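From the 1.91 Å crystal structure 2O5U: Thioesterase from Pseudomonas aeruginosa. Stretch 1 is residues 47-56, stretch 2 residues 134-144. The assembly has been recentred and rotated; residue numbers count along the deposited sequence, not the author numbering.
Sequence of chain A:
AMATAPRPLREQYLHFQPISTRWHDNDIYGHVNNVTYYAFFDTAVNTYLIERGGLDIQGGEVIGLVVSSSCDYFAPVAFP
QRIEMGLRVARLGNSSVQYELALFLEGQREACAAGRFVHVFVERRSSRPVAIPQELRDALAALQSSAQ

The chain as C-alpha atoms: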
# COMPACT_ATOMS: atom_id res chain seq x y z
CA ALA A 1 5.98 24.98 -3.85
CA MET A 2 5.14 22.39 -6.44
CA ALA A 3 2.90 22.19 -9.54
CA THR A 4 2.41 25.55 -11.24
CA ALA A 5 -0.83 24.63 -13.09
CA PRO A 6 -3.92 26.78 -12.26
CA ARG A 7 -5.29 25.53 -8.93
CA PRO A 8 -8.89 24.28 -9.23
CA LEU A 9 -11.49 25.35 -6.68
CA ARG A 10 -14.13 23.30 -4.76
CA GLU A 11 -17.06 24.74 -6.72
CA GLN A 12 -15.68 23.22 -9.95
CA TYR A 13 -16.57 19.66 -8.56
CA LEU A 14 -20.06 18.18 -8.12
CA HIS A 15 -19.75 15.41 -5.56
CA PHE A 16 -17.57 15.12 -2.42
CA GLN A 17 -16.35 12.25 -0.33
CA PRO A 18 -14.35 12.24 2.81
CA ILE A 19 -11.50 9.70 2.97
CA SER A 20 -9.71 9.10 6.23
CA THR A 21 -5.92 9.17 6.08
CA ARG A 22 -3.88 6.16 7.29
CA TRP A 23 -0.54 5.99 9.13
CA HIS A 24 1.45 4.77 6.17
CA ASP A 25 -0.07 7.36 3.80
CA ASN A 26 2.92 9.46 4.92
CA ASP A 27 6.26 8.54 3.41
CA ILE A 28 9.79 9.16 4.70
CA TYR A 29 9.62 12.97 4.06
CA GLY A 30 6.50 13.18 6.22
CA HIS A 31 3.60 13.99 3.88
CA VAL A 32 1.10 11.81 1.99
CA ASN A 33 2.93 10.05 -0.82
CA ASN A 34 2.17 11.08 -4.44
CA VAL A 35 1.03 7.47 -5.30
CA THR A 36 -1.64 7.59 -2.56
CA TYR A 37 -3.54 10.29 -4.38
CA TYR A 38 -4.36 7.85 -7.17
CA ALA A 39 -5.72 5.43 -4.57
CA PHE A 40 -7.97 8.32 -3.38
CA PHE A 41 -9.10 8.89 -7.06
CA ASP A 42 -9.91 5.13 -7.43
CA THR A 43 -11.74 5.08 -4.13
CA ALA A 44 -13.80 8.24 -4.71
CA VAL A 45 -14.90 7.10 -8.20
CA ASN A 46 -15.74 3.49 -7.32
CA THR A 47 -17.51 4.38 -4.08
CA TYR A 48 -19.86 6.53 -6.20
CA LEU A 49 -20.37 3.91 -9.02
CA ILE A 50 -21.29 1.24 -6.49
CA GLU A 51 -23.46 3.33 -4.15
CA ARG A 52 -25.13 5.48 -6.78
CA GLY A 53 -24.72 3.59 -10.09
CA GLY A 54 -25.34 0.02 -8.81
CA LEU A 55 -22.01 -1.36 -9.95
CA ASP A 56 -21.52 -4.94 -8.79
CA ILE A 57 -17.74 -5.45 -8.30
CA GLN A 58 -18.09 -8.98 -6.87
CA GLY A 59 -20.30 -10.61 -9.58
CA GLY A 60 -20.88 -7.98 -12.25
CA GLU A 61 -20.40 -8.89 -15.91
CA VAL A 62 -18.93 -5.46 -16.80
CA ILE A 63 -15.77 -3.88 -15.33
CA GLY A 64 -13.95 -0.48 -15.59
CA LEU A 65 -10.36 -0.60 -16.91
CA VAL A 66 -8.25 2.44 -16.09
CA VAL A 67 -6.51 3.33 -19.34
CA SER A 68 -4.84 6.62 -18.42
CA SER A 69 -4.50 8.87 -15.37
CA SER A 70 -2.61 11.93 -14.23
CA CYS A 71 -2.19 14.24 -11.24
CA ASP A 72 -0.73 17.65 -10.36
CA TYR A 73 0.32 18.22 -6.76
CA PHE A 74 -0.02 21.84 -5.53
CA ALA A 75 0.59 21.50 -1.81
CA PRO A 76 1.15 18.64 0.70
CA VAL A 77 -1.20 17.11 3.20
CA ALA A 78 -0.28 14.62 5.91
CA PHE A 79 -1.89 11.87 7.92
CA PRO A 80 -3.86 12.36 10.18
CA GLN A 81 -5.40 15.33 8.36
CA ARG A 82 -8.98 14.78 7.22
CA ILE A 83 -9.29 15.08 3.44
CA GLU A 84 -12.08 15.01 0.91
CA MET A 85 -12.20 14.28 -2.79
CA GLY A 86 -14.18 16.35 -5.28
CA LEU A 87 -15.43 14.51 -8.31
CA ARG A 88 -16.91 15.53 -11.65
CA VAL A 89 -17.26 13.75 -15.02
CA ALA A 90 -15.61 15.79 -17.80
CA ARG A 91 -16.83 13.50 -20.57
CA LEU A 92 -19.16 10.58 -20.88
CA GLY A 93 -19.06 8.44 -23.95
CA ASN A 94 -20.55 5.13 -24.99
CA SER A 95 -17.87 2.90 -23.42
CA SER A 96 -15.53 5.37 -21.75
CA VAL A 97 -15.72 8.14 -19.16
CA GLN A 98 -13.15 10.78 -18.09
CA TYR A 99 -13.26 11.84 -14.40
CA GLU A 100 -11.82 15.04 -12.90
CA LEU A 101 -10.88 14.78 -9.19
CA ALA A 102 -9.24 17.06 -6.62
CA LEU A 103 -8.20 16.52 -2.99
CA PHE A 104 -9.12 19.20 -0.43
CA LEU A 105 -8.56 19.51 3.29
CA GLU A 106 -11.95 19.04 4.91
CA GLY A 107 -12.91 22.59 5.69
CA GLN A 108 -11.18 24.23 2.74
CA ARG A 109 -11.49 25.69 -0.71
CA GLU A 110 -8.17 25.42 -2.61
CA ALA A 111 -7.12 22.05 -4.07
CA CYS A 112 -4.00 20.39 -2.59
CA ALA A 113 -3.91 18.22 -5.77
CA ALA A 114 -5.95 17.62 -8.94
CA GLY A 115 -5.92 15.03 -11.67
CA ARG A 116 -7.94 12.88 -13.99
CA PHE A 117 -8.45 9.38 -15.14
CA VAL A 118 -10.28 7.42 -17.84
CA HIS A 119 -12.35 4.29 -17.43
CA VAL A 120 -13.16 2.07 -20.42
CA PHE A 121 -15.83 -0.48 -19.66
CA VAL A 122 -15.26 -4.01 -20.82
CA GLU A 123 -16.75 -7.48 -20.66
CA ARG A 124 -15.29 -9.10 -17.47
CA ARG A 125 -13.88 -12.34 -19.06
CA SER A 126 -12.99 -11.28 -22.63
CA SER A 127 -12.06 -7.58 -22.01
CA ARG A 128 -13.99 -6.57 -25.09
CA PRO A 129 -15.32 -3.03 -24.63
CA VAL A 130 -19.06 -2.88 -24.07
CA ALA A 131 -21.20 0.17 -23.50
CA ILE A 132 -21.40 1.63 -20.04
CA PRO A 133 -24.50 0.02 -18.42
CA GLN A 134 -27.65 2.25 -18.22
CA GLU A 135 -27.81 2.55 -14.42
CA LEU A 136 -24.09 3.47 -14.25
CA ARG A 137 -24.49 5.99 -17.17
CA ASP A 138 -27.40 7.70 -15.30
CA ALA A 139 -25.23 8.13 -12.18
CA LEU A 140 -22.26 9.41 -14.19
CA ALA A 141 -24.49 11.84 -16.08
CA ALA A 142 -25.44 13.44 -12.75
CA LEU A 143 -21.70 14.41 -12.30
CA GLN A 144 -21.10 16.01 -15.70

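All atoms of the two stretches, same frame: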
# COMPACT_ATOMS: atom_id res chain seq x y z
N THR A 47 -16.52 4.19 -5.15
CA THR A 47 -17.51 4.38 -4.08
C THR A 47 -18.84 4.90 -4.67
O THR A 47 -19.91 4.31 -4.45
CB THR A 47 -16.94 5.29 -2.96
OG1 THR A 47 -15.75 4.69 -2.42
CG2 THR A 47 -17.98 5.49 -1.82
N TYR A 48 -18.73 5.97 -5.46
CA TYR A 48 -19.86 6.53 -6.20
C TYR A 48 -20.57 5.52 -7.15
O TYR A 48 -21.79 5.36 -7.05
CB TYR A 48 -19.42 7.76 -6.97
CG TYR A 48 -20.59 8.47 -7.59
CD1 TYR A 48 -21.38 9.35 -6.85
CD2 TYR A 48 -20.90 8.25 -8.94
CE1 TYR A 48 -22.47 10.00 -7.43
CE2 TYR A 48 -21.97 8.87 -9.54
CZ TYR A 48 -22.75 9.75 -8.79
OH TYR A 48 -23.83 10.34 -9.45
N LEU A 49 -19.81 4.85 -8.01
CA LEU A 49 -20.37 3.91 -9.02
C LEU A 49 -21.15 2.79 -8.36
O LEU A 49 -22.25 2.40 -8.85
CB LEU A 49 -19.28 3.31 -9.92
CG LEU A 49 -18.35 4.16 -10.80
CD1 LEU A 49 -17.32 3.31 -11.51
CD2 LEU A 49 -19.10 4.99 -11.78
N ILE A 50 -20.60 2.27 -7.26
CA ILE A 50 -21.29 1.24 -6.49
C ILE A 50 -22.53 1.79 -5.79
O ILE A 50 -23.65 1.25 -5.96
CB ILE A 50 -20.32 0.53 -5.44
CG1 ILE A 50 -19.18 -0.24 -6.15
CG2 ILE A 50 -21.17 -0.38 -4.46
CD1 ILE A 50 -17.94 -0.60 -5.25
N GLU A 51 -22.35 2.81 -4.95
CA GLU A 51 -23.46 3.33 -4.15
C GLU A 51 -24.55 4.00 -4.97
O GLU A 51 -25.76 3.85 -4.65
CB GLU A 51 -22.97 4.31 -3.08
CG GLU A 51 -22.03 3.65 -2.06
CD GLU A 51 -21.60 4.58 -0.94
OE1 GLU A 51 -21.72 5.81 -1.16
OE2 GLU A 51 -21.18 4.07 0.15
N ARG A 52 -24.16 4.74 -6.01
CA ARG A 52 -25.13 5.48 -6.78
C ARG A 52 -25.47 4.84 -8.13
O ARG A 52 -26.61 5.03 -8.63
CB ARG A 52 -24.70 6.93 -6.95
CG ARG A 52 -24.96 7.77 -5.65
N GLY A 53 -24.52 4.14 -8.74
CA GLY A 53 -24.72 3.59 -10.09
C GLY A 53 -24.96 2.07 -10.10
O GLY A 53 -25.11 1.46 -11.15
N GLY A 54 -24.93 1.45 -8.93
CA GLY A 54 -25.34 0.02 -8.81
C GLY A 54 -24.26 -0.96 -9.26
O GLY A 54 -24.50 -2.14 -9.45
N LEU A 55 -23.04 -0.49 -9.44
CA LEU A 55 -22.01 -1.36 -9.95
C LEU A 55 -21.79 -2.51 -8.99
O LEU A 55 -21.65 -2.31 -7.76
CB LEU A 55 -20.69 -0.59 -10.13
CG LEU A 55 -19.40 -1.34 -10.49
CD1 LEU A 55 -19.46 -1.76 -11.96
CD2 LEU A 55 -18.11 -0.49 -10.19
N ASP A 56 -21.74 -3.71 -9.57
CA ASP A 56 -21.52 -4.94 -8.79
C ASP A 56 -20.09 -5.44 -9.02
O ASP A 56 -19.80 -6.08 -10.02
CB ASP A 56 -22.60 -5.99 -9.17
CG ASP A 56 -22.42 -7.30 -8.44
OD1 ASP A 56 -21.48 -7.40 -7.59
OD2 ASP A 56 -23.19 -8.25 -8.73
N GLN A 134 -26.69 1.12 -18.38
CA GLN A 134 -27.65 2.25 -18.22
C GLN A 134 -27.69 2.89 -16.81
O GLN A 134 -27.67 4.11 -16.66
CB GLN A 134 -29.06 1.85 -18.72
CG GLN A 134 -30.03 3.05 -18.88
CD GLN A 134 -29.52 4.16 -19.82
OE1 GLN A 134 -29.22 3.91 -20.99
NE2 GLN A 134 -29.44 5.39 -19.31
N GLU A 135 -27.75 2.05 -15.79
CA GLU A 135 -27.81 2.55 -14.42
C GLU A 135 -26.51 3.29 -14.05
O GLU A 135 -26.55 4.29 -13.38
CB GLU A 135 -28.15 1.39 -13.44
CG GLU A 135 -28.16 1.76 -11.94
CD GLU A 135 -28.67 0.61 -11.01
OE1 GLU A 135 -28.79 0.85 -9.79
OE2 GLU A 135 -28.96 -0.53 -11.45
N LEU A 136 -25.36 2.80 -14.50
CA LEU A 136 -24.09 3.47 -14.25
C LEU A 136 -23.99 4.78 -15.06
O LEU A 136 -23.55 5.82 -14.54
CB LEU A 136 -22.98 2.50 -14.61
CG LEU A 136 -21.52 2.72 -14.34
CD1 LEU A 136 -21.37 3.26 -12.94
CD2 LEU A 136 -20.78 1.38 -14.44
N ARG A 137 -24.40 4.76 -16.34
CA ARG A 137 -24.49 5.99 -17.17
C ARG A 137 -25.31 7.12 -16.46
O ARG A 137 -24.89 8.29 -16.42
CB ARG A 137 -25.13 5.68 -18.54
CG ARG A 137 -25.09 6.86 -19.52
CD ARG A 137 -25.66 6.52 -20.90
NE ARG A 137 -25.01 5.32 -21.43
CZ ARG A 137 -23.80 5.28 -21.97
NH1 ARG A 137 -23.10 6.40 -22.11
NH2 ARG A 137 -23.29 4.12 -22.36
N ASP A 138 -26.48 6.75 -15.95
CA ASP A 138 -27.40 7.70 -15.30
C ASP A 138 -26.71 8.39 -14.13
O ASP A 138 -26.78 9.58 -13.99
CB ASP A 138 -28.64 6.98 -14.77
CG ASP A 138 -29.63 6.62 -15.87
OD1 ASP A 138 -29.48 7.15 -17.01
OD2 ASP A 138 -30.53 5.83 -15.57
N ALA A 139 -26.01 7.61 -13.32
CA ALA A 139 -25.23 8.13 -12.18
C ALA A 139 -24.08 9.03 -12.61
O ALA A 139 -23.80 10.08 -11.97
CB ALA A 139 -24.74 6.97 -11.33
N LEU A 140 -23.38 8.61 -13.67
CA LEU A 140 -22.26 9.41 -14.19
C LEU A 140 -22.77 10.73 -14.81
O LEU A 140 -22.12 11.77 -14.70
CB LEU A 140 -21.50 8.63 -15.26
CG LEU A 140 -20.75 7.39 -14.77
CD1 LEU A 140 -20.29 6.56 -15.97
CD2 LEU A 140 -19.57 7.94 -13.90
N ALA A 141 -23.90 10.67 -15.50
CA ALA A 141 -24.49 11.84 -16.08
C ALA A 141 -24.80 12.90 -15.01
O ALA A 141 -24.63 14.08 -15.26
CB ALA A 141 -25.77 11.47 -16.93
N ALA A 142 -25.22 12.49 -13.83
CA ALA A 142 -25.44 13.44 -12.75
C ALA A 142 -24.15 14.16 -12.25
O ALA A 142 -24.25 15.11 -11.47
CB ALA A 142 -26.17 12.77 -11.61
N LEU A 143 -22.97 13.74 -12.71
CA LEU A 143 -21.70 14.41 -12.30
C LEU A 143 -21.08 15.28 -13.39
O LEU A 143 -20.06 15.87 -13.17
CB LEU A 143 -20.64 13.39 -11.78
CG LEU A 143 -21.18 12.61 -10.58
CD1 LEU A 143 -20.09 11.76 -9.98
CD2 LEU A 143 -21.81 13.52 -9.48
N GLN A 144 -21.72 15.37 -14.55
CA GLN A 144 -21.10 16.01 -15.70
C GLN A 144 -21.33 17.51 -15.79
O GLN A 144 -22.36 17.99 -15.34
CB GLN A 144 -21.57 15.32 -16.98
CG GLN A 144 -20.93 15.90 -18.24
CD GLN A 144 -21.02 14.98 -19.43
OE1 GLN A 144 -20.12 14.98 -20.29
NE2 GLN A 144 -22.12 14.18 -19.51

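This is a small, mostly apolar crossing of two helices, brought close at a glycine and tied by a single hydrogen bond from a tyrosine hydroxyl to a backbone carbonyl. The helix that enters the first stretch at Thr47 and the helix that begins at Gln134 run at 111° to each other, their axes 8.9 Å apart at closest approach, and together the stretches bury 476 Å².

The tightest backbone approach is at Gly53, whose CA lies 4.2 Å from Leu136 CA and 3.6 Å from Ala139 CB. Hydrogen is all this position can afford: an ideal CB would fall 3.0 Å from Leu136 CD1 and 2.9 Å from Leu49 O within its own stretch. Ala139 answers with a short side chain pointed toward the partner. Gly54 follows with positive phi, a conformation that favours glycine, and leads the chain out of the helix; Leu55 N then bonds back to Leu49 O at 3.1 Å.

Leucines fill one part of the contact. Leu49 points sideways at its CB, yet its m,t rotamer carries CD2 to 3.1 Å from Leu136 CD1, a very snug approach, and to 3.7 Å from Leu140 CD2. Leu55 CD1 adds a looser touch on Leu136 CD2 at 4.2 Å.

Tyr48, in the t rotamer, reaches farther along the second stretch. Its OH donates to Ala139 O at a short 2.5 Å, giving the buried phenol a polar partner. No backbone NH within the stretch bonds to that carbonyl: Leu143 N turns instead to Leu140 O as the chain enters the type I turn from Ala141 to Gln144. The same turn holds Leu143, whose CD1 sits over one face of the Tyr48 ring, 3.6 Å from its centroid, in a CH-pi contact, while Ala139 O lies at the ring's edge.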